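Local structure of xylulose kinase (Escherichia coli, 2ITM) at residues Val68-Ile73 / Arg430-Ala435; Tyr155-Met160 / Val227-Gly232; Ser272-Phe277 / Asp378-Cys383. The protein catalyses the ATP-dependent phosphorylation of D-xylulose to D-xylulose 5-phosphate, and acts less efficiently on 1-deoxy-D-xylulose. One frame throughout, in Å; residues are numbered along the deposited sequence.

Interaction 1 of 3, residues Val68-Ile73 / Arg430-Ala435; sequences VKALGI and RLAQIA
Ala70 is extended (phi -152°, psi 159°) and Ala432 helical, and as strand and helix are placed their methyls point at each other. The two meet CB to CB at 3.6 Å. The helix contributes backbone as well, since the carbonyl oxygen of Ala432 lies 3.5 Å from CB of Ala70. In return, CB of Ala432 settles over the strand's main chain, 3.7 Å from N of Leu71 and 3.8 Å from N of Gly72. With no branch beyond CB on Ala70 or Ala432, and no side chain at Gly72, the axes approach to 6.5 Å, well inside the roughly 10 Å usual for a helix lying on a sheet; they cross at 140°, nearer antiparallel than perpendicular. The strand belongs to the N-terminal sheet of an actin-like ATPase fold, whereas the helix comes from late in the sequence, so a C-terminal part of the FGGY kinase chain packs on the N-terminal sheet, and the touching residues are all buried. No hydrogen bond spans the contact. Backbone bonds tie the strand to its neighbour in the sheet, strand 2-7, through Ala70 and Gly72, which both pair with Ile3. Alternation along the strand sends Leu71 to the opposite face, against Ile3 and Ile5, and Ile73 likewise points away from helix 430-435.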
ATOM      1  N   VAL A  68     -31.006  -0.305  46.004  1.00 32.88           N
ATOM      2  CA  VAL A  68     -31.440  -0.431  44.626  1.00 32.42           C
ATOM      3  C   VAL A  68     -32.928  -0.751  44.539  1.00 32.29           C
ATOM      4  O   VAL A  68     -33.430  -1.598  45.258  1.00 30.39           O
ATOM      5  CB  VAL A  68     -30.618  -1.476  43.871  1.00 21.07           C
ATOM      6  CG1 VAL A  68     -31.135  -1.655  42.469  1.00 19.42           C
ATOM      7  CG2 VAL A  68     -29.176  -1.089  43.850  1.00 19.23           C
ATOM      8  N   LYS A  69     -33.614  -0.077  43.631  1.00 32.76           N
ATOM      9  CA  LYS A  69     -35.053  -0.161  43.520  1.00 29.28           C
ATOM     10  C   LYS A  69     -35.490  -0.860  42.233  1.00 39.87           C
ATOM     11  O   LYS A  69     -36.565  -1.429  42.167  1.00 26.30           O
ATOM     12  CB  LYS A  69     -35.664   1.218  43.588  1.00 39.58           C
ATOM     13  CG  LYS A  69     -35.234   2.009  44.804  1.00 49.82           C
ATOM     14  CD  LYS A  69     -35.912   3.362  44.864  1.00 64.11           C
ATOM     15  CE  LYS A  69     -35.313   4.240  45.967  1.00 85.51           C
ATOM     16  NZ  LYS A  69     -35.835   5.631  45.968  1.00 45.37           N
ATOM     17  N   ALA A  70     -34.646  -0.795  41.211  1.00 33.72           N
ATOM     18  CA  ALA A  70     -34.868  -1.543  39.981  1.00 35.14           C
ATOM     19  C   ALA A  70     -33.571  -1.891  39.267  1.00 35.54           C
ATOM     20  O   ALA A  70     -32.552  -1.260  39.477  1.00 17.11           O
ATOM     21  CB  ALA A  70     -35.792  -0.788  39.058  1.00 25.83           C
ATOM     22  N   LEU A  71     -33.636  -2.905  38.413  1.00 31.41           N
ATOM     23  CA  LEU A  71     -32.476  -3.370  37.664  1.00 29.42           C
ATOM     24  C   LEU A  71     -32.754  -3.593  36.177  1.00 26.97           C
ATOM     25  O   LEU A  71     -33.758  -4.174  35.806  1.00 18.13           O
ATOM     26  CB  LEU A  71     -31.901  -4.627  38.292  1.00 26.03           C
ATOM     27  CG  LEU A  71     -30.691  -5.243  37.609  1.00 24.96           C
ATOM     28  CD1 LEU A  71     -29.823  -6.017  38.567  1.00 15.57           C
ATOM     29  CD2 LEU A  71     -31.139  -6.118  36.475  1.00 23.90           C
ATOM     30  N   GLY A  72     -31.830  -3.124  35.351  1.00 32.06           N
ATOM     31  CA  GLY A  72     -31.891  -3.290  33.916  1.00 27.78           C
ATOM     32  C   GLY A  72     -30.709  -4.030  33.329  1.00 22.44           C
ATOM     33  O   GLY A  72     -29.627  -4.015  33.869  1.00 18.48           O
ATOM     34  N   ILE A  73     -30.950  -4.671  32.195  1.00 23.67           N
ATOM     35  CA  ILE A  73     -29.911  -5.339  31.430  1.00 29.78           C
ATOM     36  C   ILE A  73     -29.857  -4.891  29.973  1.00 34.20           C
ATOM     37  O   ILE A  73     -30.869  -4.574  29.365  1.00 25.89           O
ATOM     38  CB  ILE A  73     -30.028  -6.875  31.512  1.00 25.59           C
ATOM     39  CG1 ILE A  73     -31.209  -7.365  30.695  1.00 34.00           C
ATOM     40  CG2 ILE A  73     -30.176  -7.328  32.920  1.00 34.00           C
ATOM     41  CD1 ILE A  73     -31.961  -8.463  31.360  1.00 43.90           C
ATOM     42  N   ARG A 430     -31.208   3.431  32.977  1.00 24.05           N
ATOM     43  CA  ARG A 430     -32.209   4.432  32.637  1.00 21.87           C
ATOM     44  C   ARG A 430     -33.566   3.758  32.495  1.00 28.35           C
ATOM     45  O   ARG A 430     -34.577   4.271  32.938  1.00 27.82           O
ATOM     46  CB  ARG A 430     -31.837   5.146  31.339  1.00 38.29           C
ATOM     47  CG  ARG A 430     -31.011   6.435  31.468  1.00 32.67           C
ATOM     48  CD  ARG A 430     -31.157   7.088  32.814  1.00 66.83           C
ATOM     49  NE  ARG A 430     -29.988   7.902  33.176  1.00 46.99           N
ATOM     50  CZ  ARG A 430     -29.469   8.835  32.411  1.00 52.21           C
ATOM     51  NH1 ARG A 430     -29.990   9.068  31.225  1.00 45.30           N
ATOM     52  NH2 ARG A 430     -28.424   9.526  32.826  1.00 41.57           N
ATOM     53  N   LEU A 431     -33.564   2.589  31.885  1.00 22.01           N
ATOM     54  CA  LEU A 431     -34.781   1.847  31.699  1.00 26.87           C
ATOM     55  C   LEU A 431     -35.392   1.414  33.021  1.00 20.55           C
ATOM     56  O   LEU A 431     -36.584   1.490  33.201  1.00 23.21           O
ATOM     57  CB  LEU A 431     -34.563   0.682  30.745  1.00 32.26           C
ATOM     58  CG  LEU A 431     -34.409   1.060  29.274  1.00 24.87           C
ATOM     59  CD1 LEU A 431     -33.832  -0.069  28.491  1.00 22.54           C
ATOM     60  CD2 LEU A 431     -35.743   1.477  28.685  1.00 22.15           C
ATOM     61  N   ALA A 432     -34.558   0.980  33.947  1.00 21.16           N
ATOM     62  CA  ALA A 432     -35.012   0.614  35.275  1.00 16.02           C
ATOM     63  C   ALA A 432     -35.603   1.802  36.039  1.00 22.77           C
ATOM     64  O   ALA A 432     -36.620   1.676  36.692  1.00 24.39           O
ATOM     65  CB  ALA A 432     -33.898  -0.017  36.049  1.00 15.89           C
ATOM     66  N   GLN A 433     -34.937   2.942  35.948  1.00 21.30           N
ATOM     67  CA  GLN A 433     -35.478   4.191  36.395  1.00 30.98           C
ATOM     68  C   GLN A 433     -36.888   4.465  35.932  1.00 22.00           C
ATOM     69  O   GLN A 433     -37.734   4.824  36.717  1.00 28.04           O
ATOM     70  CB  GLN A 433     -34.595   5.330  35.933  1.00 41.41           C
ATOM     71  CG  GLN A 433     -33.542   5.706  36.903  1.00 47.07           C
ATOM     72  CD  GLN A 433     -33.058   7.104  36.685  1.00 42.20           C
ATOM     73  OE1 GLN A 433     -32.386   7.380  35.707  1.00 43.09           O
ATOM     74  NE2 GLN A 433     -33.402   7.988  37.594  1.00 59.33           N
ATOM     75  N   ILE A 434     -37.112   4.327  34.649  1.00 20.47           N
ATOM     76  CA  ILE A 434     -38.412   4.542  34.058  1.00 23.78           C
ATOM     77  C   ILE A 434     -39.447   3.670  34.743  1.00 36.28           C
ATOM     78  O   ILE A 434     -40.438   4.139  35.239  1.00 27.72           O
ATOM     79  CB  ILE A 434     -38.370   4.250  32.550  1.00 27.91           C
ATOM     80  CG1 ILE A 434     -37.460   5.238  31.830  1.00 33.15           C
ATOM     81  CG2 ILE A 434     -39.752   4.308  31.956  1.00 30.59           C
ATOM     82  CD1 ILE A 434     -37.536   5.146  30.350  1.00 27.22           C
ATOM     83  N   ALA A 435     -39.188   2.376  34.778  1.00 27.43           N
ATOM     84  CA  ALA A 435     -40.107   1.430  35.371  1.00 26.16           C
ATOM     85  C   ALA A 435     -40.342   1.735  36.837  1.00 33.54           C
ATOM     86  O   ALA A 435     -41.449   1.593  37.327  1.00 29.16           O
ATOM     87  CB  ALA A 435     -39.586   0.028  35.206  1.00 19.60           C
TER

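Interaction 2 of 3, residues Tyr155-Met160 / Val227-Gly232; sequences YLRLRM and VVAGGG
Arg157 and Val227 are the residues whose CA atoms come nearest, 8.2 Å apart, where helix 155-160 runs beside a segment that is strand at Val227-Val228. One long side chain bridges that gap. The Arg157 chain leaves the helix with CG anti to the backbone N and bends at chi3 (-35°), which presents the edge of the guanidinium to two successive carbonyls. NH1 donates to Val228 O at 3.0 Å (N-H...O 149°), and NH2 to Ala229 O at 2.8 Å along a straighter path (161°). Both oxygens lie near the guanidinium plane, yet NH1 stands well above the carbonyl plane of Val228, whereas NH2 is only modestly tilted from that of Ala229. CG1 of Val227 packs against NH1 at 3.9 Å. Further bonds fix the rotation of this buried cation: NE donates to Ala165 O, and NH2 forms a salt bridge with Asp154, which probably balances its charge. Strand 226-232 is thus flanked on one face by helix 152-161 and on the other by helix 424-436, where Val228 packs on Leu431 and Ala435; the strand then leads into helix 233-241, which starts with Asp233, the probable proton acceptor.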
ATOM      1  N   TYR A 155     -30.767 -14.760  28.430  1.00 22.94           N
ATOM      2  CA  TYR A 155     -30.350 -15.922  29.196  1.00 26.55           C
ATOM      3  C   TYR A 155     -29.967 -15.487  30.596  1.00 25.92           C
ATOM      4  O   TYR A 155     -30.332 -16.113  31.567  1.00 20.42           O
ATOM      5  CB  TYR A 155     -29.184 -16.664  28.550  1.00 32.75           C
ATOM      6  CG  TYR A 155     -28.585 -17.708  29.462  1.00 24.64           C
ATOM      7  CD1 TYR A 155     -29.178 -18.939  29.614  1.00 28.17           C
ATOM      8  CD2 TYR A 155     -27.444 -17.446  30.190  1.00 35.83           C
ATOM      9  CE1 TYR A 155     -28.636 -19.885  30.447  1.00 41.07           C
ATOM     10  CE2 TYR A 155     -26.899 -18.376  31.023  1.00 31.56           C
ATOM     11  CZ  TYR A 155     -27.497 -19.595  31.158  1.00 29.69           C
ATOM     12  OH  TYR A 155     -26.959 -20.522  32.002  1.00 38.90           O
ATOM     13  N   LEU A 156     -29.251 -14.378  30.659  1.00 21.58           N
ATOM     14  CA  LEU A 156     -28.954 -13.701  31.900  1.00 31.39           C
ATOM     15  C   LEU A 156     -30.182 -13.408  32.754  1.00 33.74           C
ATOM     16  O   LEU A 156     -30.194 -13.701  33.936  1.00 19.90           O
ATOM     17  CB  LEU A 156     -28.165 -12.430  31.626  1.00 37.28           C
ATOM     18  CG  LEU A 156     -27.157 -12.011  32.665  1.00 49.73           C
ATOM     19  CD1 LEU A 156     -26.386 -13.192  33.199  1.00 42.95           C
ATOM     20  CD2 LEU A 156     -26.219 -10.994  32.071  1.00 38.42           C
ATOM     21  N   ARG A 157     -31.211 -12.834  32.143  1.00 16.93           N
ATOM     22  CA  ARG A 157     -32.468 -12.614  32.823  1.00 13.16           C
ATOM     23  C   ARG A 157     -33.034 -13.879  33.458  1.00 15.49           C
ATOM     24  O   ARG A 157     -33.382 -13.880  34.616  1.00 24.24           O
ATOM     25  CB  ARG A 157     -33.488 -11.961  31.892  1.00 19.31           C
ATOM     26  CG  ARG A 157     -34.845 -11.744  32.511  1.00 18.73           C
ATOM     27  CD  ARG A 157     -35.983 -11.609  31.521  1.00 21.12           C
ATOM     28  NE  ARG A 157     -35.550 -10.927  30.318  1.00 27.75           N
ATOM     29  CZ  ARG A 157     -35.248  -9.648  30.265  1.00 25.66           C
ATOM     30  NH1 ARG A 157     -35.361  -8.895  31.342  1.00 29.25           N
ATOM     31  NH2 ARG A 157     -34.843  -9.120  29.134  1.00 27.53           N
ATOM     32  N   LEU A 158     -33.122 -14.949  32.681  1.00 28.44           N
ATOM     33  CA  LEU A 158     -33.616 -16.233  33.165  1.00 23.44           C
ATOM     34  C   LEU A 158     -32.845 -16.737  34.381  1.00 19.84           C
ATOM     35  O   LEU A 158     -33.428 -17.146  35.364  1.00 25.61           O
ATOM     36  CB  LEU A 158     -33.597 -17.266  32.048  1.00 30.25           C
ATOM     37  CG  LEU A 158     -33.889 -18.706  32.447  1.00 31.96           C
ATOM     38  CD1 LEU A 158     -35.353 -18.901  32.640  1.00 29.07           C
ATOM     39  CD2 LEU A 158     -33.337 -19.683  31.437  1.00 27.82           C
ATOM     40  N   ARG A 159     -31.527 -16.654  34.325  1.00 25.18           N
ATOM     41  CA  ARG A 159     -30.687 -16.961  35.473  1.00 24.49           C
ATOM     42  C   ARG A 159     -30.925 -16.066  36.693  1.00 35.96           C
ATOM     43  O   ARG A 159     -30.793 -16.510  37.820  1.00 27.18           O
ATOM     44  CB  ARG A 159     -29.216 -16.971  35.078  1.00 30.01           C
ATOM     45  CG  ARG A 159     -28.768 -18.242  34.379  1.00 37.87           C
ATOM     46  CD  ARG A 159     -28.819 -19.485  35.243  1.00 24.79           C
ATOM     47  NE  ARG A 159     -27.562 -20.236  35.227  1.00 39.72           N
ATOM     48  CZ  ARG A 159     -26.605 -20.100  36.115  1.00 31.14           C
ATOM     49  NH1 ARG A 159     -26.738 -19.242  37.104  1.00 74.75           N
ATOM     50  NH2 ARG A 159     -25.502 -20.806  36.012  1.00 67.53           N
ATOM     51  N   MET A 160     -31.298 -14.814  36.450  1.00 26.97           N
ATOM     52  CA  MET A 160     -31.562 -13.866  37.502  1.00 21.70           C
ATOM     53  C   MET A 160     -32.996 -13.894  38.040  1.00 25.64           C
ATOM     54  O   MET A 160     -33.223 -13.573  39.191  1.00 29.19           O
ATOM     55  CB  MET A 160     -31.219 -12.455  37.046  1.00 18.63           C
ATOM     56  CG  MET A 160     -29.752 -12.135  36.969  1.00 33.69           C
ATOM     57  SD  MET A 160     -29.471 -10.390  36.678  1.00 36.24           S
ATOM     58  CE  MET A 160     -30.286 -10.188  35.137  1.00 28.56           C
ATOM     59  N   VAL A 227     -37.123  -6.286  37.548  1.00 27.65           N
ATOM     60  CA  VAL A 227     -36.204  -6.285  36.430  1.00 18.32           C
ATOM     61  C   VAL A 227     -36.911  -5.888  35.147  1.00 20.70           C
ATOM     62  O   VAL A 227     -37.938  -6.442  34.819  1.00 13.50           O
ATOM     63  CB  VAL A 227     -35.589  -7.663  36.218  1.00 21.34           C
ATOM     64  CG1 VAL A 227     -34.705  -7.667  34.992  1.00 25.67           C
ATOM     65  CG2 VAL A 227     -34.856  -8.125  37.442  1.00 14.59           C
ATOM     66  N   VAL A 228     -36.347  -4.933  34.426  1.00 17.90           N
ATOM     67  CA  VAL A 228     -36.913  -4.535  33.150  1.00 19.15           C
ATOM     68  C   VAL A 228     -36.358  -5.335  31.972  1.00 19.33           C
ATOM     69  O   VAL A 228     -35.344  -5.992  32.085  1.00 19.18           O
ATOM     70  CB  VAL A 228     -36.805  -3.022  32.893  1.00 23.03           C
ATOM     71  CG1 VAL A 228     -37.447  -2.225  34.014  1.00 10.81           C
ATOM     72  CG2 VAL A 228     -35.378  -2.616  32.676  1.00 15.13           C
ATOM     73  N   ALA A 229     -37.050  -5.265  30.846  1.00 18.08           N
ATOM     74  CA  ALA A 229     -36.663  -5.992  29.647  1.00 30.31           C
ATOM     75  C   ALA A 229     -35.303  -5.581  29.088  1.00 17.76           C
ATOM     76  O   ALA A 229     -34.582  -6.396  28.564  1.00 28.61           O
ATOM     77  CB  ALA A 229     -37.725  -5.865  28.596  1.00 27.36           C
ATOM     78  N   GLY A 230     -34.975  -4.304  29.201  1.00 20.25           N
ATOM     79  CA  GLY A 230     -33.731  -3.782  28.681  1.00 20.80           C
ATOM     80  C   GLY A 230     -33.748  -3.514  27.189  1.00 22.74           C
ATOM     81  O   GLY A 230     -34.777  -3.216  26.610  1.00 18.99           O
ATOM     82  N   GLY A 231     -32.578  -3.629  26.581  1.00 26.26           N
ATOM     83  CA  GLY A 231     -32.386  -3.433  25.147  1.00 19.92           C
ATOM     84  C   GLY A 231     -31.159  -4.177  24.652  1.00 23.09           C
ATOM     85  O   GLY A 231     -30.268  -4.505  25.423  1.00 18.74           O
ATOM     86  N   GLY A 232     -31.117  -4.454  23.358  1.00 22.82           N
ATOM     87  CA  GLY A 232     -29.859  -4.705  22.699  1.00 18.37           C
ATOM     88  C   GLY A 232     -28.885  -3.585  22.987  1.00 23.29           C
ATOM     89  O   GLY A 232     -29.292  -2.466  23.259  1.00 19.76           O
TER

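Interaction 3 of 3, residues Ser272-Phe277 / Asp378-Cys383; sequences SAVHSF and DVVHAC
Apolar packing carries this contact, and it converges on Val274, whose side chain meets Val379, Val380 and Cys383 together. CG2 of Val274 does most of the touching: it lies 3.7 Å from CG2 of Val380, 3.8 Å from CG1 of Val379 and 3.8 Å from SG of Cys383. The other branch, CG1, set anti to the backbone N (chi1 -179°), reaches SG of Cys383 and CG2 of Val380, each at 4.0 Å. Both branches thus share Val380 and Cys383, while CG2 alone also meets Val379. The side chain of Val274 crosses that of Val380 at about a right angle and slides past that of Val379 in the opposite direction. Cutting Val274 back to alanine would remove both CG branches and is likely to leave Val379, Val380 and the Cys383 sulfur without their shared partner, opening a gap between the residue leading into strand 275-278 and the helix.

No hydrogen bond is made between the segments. Cys383 N donates to Val380 O at 3.0 Å, which probably helps hold the cysteine where its sulfur meets Val274. On the other side, the bond from Val274 N to Ser272 OG is weak, and Ser272 and Ala273 are poorly ordered.

The surroundings are those of the C-terminal domain: Leu287, on strand 285-291, packs on both Val274 and Cys383. Asp378 and His381 face other partners, Arg469 and Tyr259. With methyls and a sulfur as its contacting groups, the junction relies on close apolar fit, with Val274 buried but its Val379 side open to solvent, and no directional bond across it.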
ATOM      1  N   SER A 272     -28.946  -2.921   0.541  1.00 69.99           N
ATOM      2  CA  SER A 272     -28.907  -1.855   1.525  1.00 60.97           C
ATOM      3  C   SER A 272     -28.055  -2.523   2.602  1.00 65.15           C
ATOM      4  O   SER A 272     -27.685  -3.676   2.485  1.00 79.57           O
ATOM      5  CB  SER A 272     -30.292  -1.218   1.652  1.00 70.56           C
ATOM      6  OG  SER A 272     -30.374  -0.350   2.763  1.00 56.95           O
ATOM      7  N   ALA A 273     -27.762  -1.777   3.653  1.00 59.86           N
ATOM      8  CA  ALA A 273     -26.701  -2.087   4.594  1.00 63.77           C
ATOM      9  C   ALA A 273     -27.133  -1.138   5.703  1.00 62.91           C
ATOM     10  O   ALA A 273     -26.389  -0.874   6.639  1.00 52.88           O
ATOM     11  CB  ALA A 273     -25.197  -2.100   4.473  1.00 66.21           C
ATOM     12  N   VAL A 274     -28.345  -0.621   5.589  1.00 30.24           N
ATOM     13  CA  VAL A 274     -28.975  -0.034   6.737  1.00 32.23           C
ATOM     14  C   VAL A 274     -29.888  -1.027   7.420  1.00 26.42           C
ATOM     15  O   VAL A 274     -30.720  -1.659   6.798  1.00 37.11           O
ATOM     16  CB  VAL A 274     -29.701   1.253   6.383  1.00 35.34           C
ATOM     17  CG1 VAL A 274     -30.314   1.851   7.603  1.00 43.22           C
ATOM     18  CG2 VAL A 274     -28.749   2.216   5.778  1.00 35.53           C
ATOM     19  N   HIS A 275     -29.721  -1.167   8.715  1.00 25.94           N
ATOM     20  CA  HIS A 275     -30.599  -2.019   9.478  1.00 32.59           C
ATOM     21  C   HIS A 275     -31.722  -1.285  10.174  1.00 34.52           C
ATOM     22  O   HIS A 275     -31.561  -0.169  10.621  1.00 30.06           O
ATOM     23  CB  HIS A 275     -29.805  -2.876  10.431  1.00 32.63           C
ATOM     24  CG  HIS A 275     -28.939  -3.862   9.732  1.00 38.69           C
ATOM     25  ND1 HIS A 275     -27.593  -3.977   9.977  1.00 44.03           N
ATOM     26  CD2 HIS A 275     -29.223  -4.743   8.752  1.00 37.54           C
ATOM     27  CE1 HIS A 275     -27.089  -4.908   9.197  1.00 41.20           C
ATOM     28  NE2 HIS A 275     -28.056  -5.388   8.441  1.00 57.40           N
ATOM     29  N   SER A 276     -32.869  -1.943  10.221  1.00 28.83           N
ATOM     30  CA  SER A 276     -34.055  -1.381  10.817  1.00 24.92           C
ATOM     31  C   SER A 276     -34.599  -2.302  11.896  1.00 34.27           C
ATOM     32  O   SER A 276     -34.923  -3.452  11.641  1.00 26.77           O
ATOM     33  CB  SER A 276     -35.108  -1.097   9.748  1.00 36.92           C
ATOM     34  OG  SER A 276     -36.285  -0.566  10.303  1.00 30.25           O
ATOM     35  N   PHE A 277     -34.666  -1.788  13.105  1.00 22.65           N
ATOM     36  CA  PHE A 277     -35.153  -2.528  14.252  1.00 19.18           C
ATOM     37  C   PHE A 277     -36.141  -1.739  15.080  1.00 21.82           C
ATOM     38  O   PHE A 277     -36.267  -0.531  14.931  1.00 29.79           O
ATOM     39  CB  PHE A 277     -33.992  -2.949  15.143  1.00 27.68           C
ATOM     40  CG  PHE A 277     -32.965  -3.780  14.470  1.00 16.04           C
ATOM     41  CD1 PHE A 277     -31.646  -3.401  14.472  1.00 17.19           C
ATOM     42  CD2 PHE A 277     -33.311  -4.958  13.856  1.00 28.18           C
ATOM     43  CE1 PHE A 277     -30.702  -4.163  13.864  1.00 16.99           C
ATOM     44  CE2 PHE A 277     -32.365  -5.734  13.254  1.00 24.73           C
ATOM     45  CZ  PHE A 277     -31.059  -5.342  13.261  1.00 25.65           C
ATOM     46  N   ASP A 378     -25.255   9.723   4.903  1.00 30.50           N
ATOM     47  CA  ASP A 378     -26.122   9.989   3.765  1.00 19.22           C
ATOM     48  C   ASP A 378     -27.002   8.790   3.402  1.00 25.09           C
ATOM     49  O   ASP A 378     -28.173   8.931   3.153  1.00 30.57           O
ATOM     50  CB  ASP A 378     -25.286  10.395   2.555  1.00 35.18           C
ATOM     51  CG  ASP A 378     -24.747  11.812   2.652  1.00 40.62           C
ATOM     52  OD1 ASP A 378     -25.196  12.567   3.516  1.00 27.70           O
ATOM     53  OD2 ASP A 378     -23.867  12.244   1.896  1.00 34.47           O
ATOM     54  N   VAL A 379     -26.406   7.608   3.373  1.00 24.45           N
ATOM     55  CA  VAL A 379     -27.125   6.383   3.074  1.00 20.51           C
ATOM     56  C   VAL A 379     -28.306   6.143   4.051  1.00 23.65           C
ATOM     57  O   VAL A 379     -29.421   5.886   3.635  1.00 29.91           O
ATOM     58  CB  VAL A 379     -26.174   5.169   3.077  1.00 27.45           C
ATOM     59  CG1 VAL A 379     -26.941   3.882   2.916  1.00 25.85           C
ATOM     60  CG2 VAL A 379     -25.129   5.310   2.020  1.00 20.99           C
ATOM     61  N   VAL A 380     -28.037   6.255   5.343  1.00 32.31           N
ATOM     62  CA  VAL A 380     -29.068   6.180   6.360  1.00 23.10           C
ATOM     63  C   VAL A 380     -30.151   7.235   6.166  1.00 27.46           C
ATOM     64  O   VAL A 380     -31.329   6.950   6.273  1.00 27.74           O
ATOM     65  CB  VAL A 380     -28.453   6.247   7.757  1.00 34.75           C
ATOM     66  CG1 VAL A 380     -29.476   6.575   8.801  1.00 35.30           C
ATOM     67  CG2 VAL A 380     -27.771   4.937   8.079  1.00 41.91           C
ATOM     68  N   HIS A 381     -29.735   8.455   5.865  1.00 25.76           N
ATOM     69  CA  HIS A 381     -30.665   9.547   5.684  1.00 25.88           C
ATOM     70  C   HIS A 381     -31.579   9.286   4.495  1.00 34.64           C
ATOM     71  O   HIS A 381     -32.761   9.558   4.549  1.00 37.10           O
ATOM     72  CB  HIS A 381     -29.925  10.870   5.573  1.00 28.76           C
ATOM     73  CG  HIS A 381     -29.171  11.237   6.813  1.00 31.66           C
ATOM     74  ND1 HIS A 381     -28.193  12.203   6.834  1.00 33.11           N
ATOM     75  CD2 HIS A 381     -29.250  10.759   8.074  1.00 21.66           C
ATOM     76  CE1 HIS A 381     -27.708  12.309   8.056  1.00 27.87           C
ATOM     77  NE2 HIS A 381     -28.333  11.443   8.827  1.00 25.37           N
ATOM     78  N   ALA A 382     -31.021   8.713   3.444  1.00 35.35           N
ATOM     79  CA  ALA A 382     -31.763   8.418   2.239  1.00 35.00           C
ATOM     80  C   ALA A 382     -32.913   7.450   2.503  1.00 39.81           C
ATOM     81  O   ALA A 382     -33.806   7.296   1.680  1.00 25.89           O
ATOM     82  CB  ALA A 382     -30.834   7.869   1.190  1.00 36.87           C
ATOM     83  N   CYS A 383     -32.863   6.795   3.657  1.00 25.51           N
ATOM     84  CA  CYS A 383     -33.855   5.802   4.021  1.00 32.83           C
ATOM     85  C   CYS A 383     -35.101   6.512   4.525  1.00 35.57           C
ATOM     86  O   CYS A 383     -36.177   5.942   4.552  1.00 34.90           O
ATOM     87  CB  CYS A 383     -33.307   4.835   5.077  1.00 24.37           C
ATOM     88  SG  CYS A 383     -32.032   3.698   4.510  1.00 28.49           S
TER

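Interactions 1 and 2 adjoin, their centres 11 Å apart, because strands 70-75 and 226-232 are neighbours in the N-terminal sheet, where Leu71 O and Val228 N probably hydrogen-bond at 3.0 Å. Ala70 and Gly72 face helix 424-436 and Ile73 faces helix 152-161, so the two helices lie on opposite faces of the sheet. Interaction 3 belongs to the second, C-terminal sheet, with its centre 31 Å from that of interaction 1 and 28 Å from that of interaction 2. Along the chain, interaction 2 closes before interaction 3 opens, and both are nested within the loop closed by interaction 1. That outermost contact thus brings late sequence back onto the N-terminal sheet of this two-domain kinase.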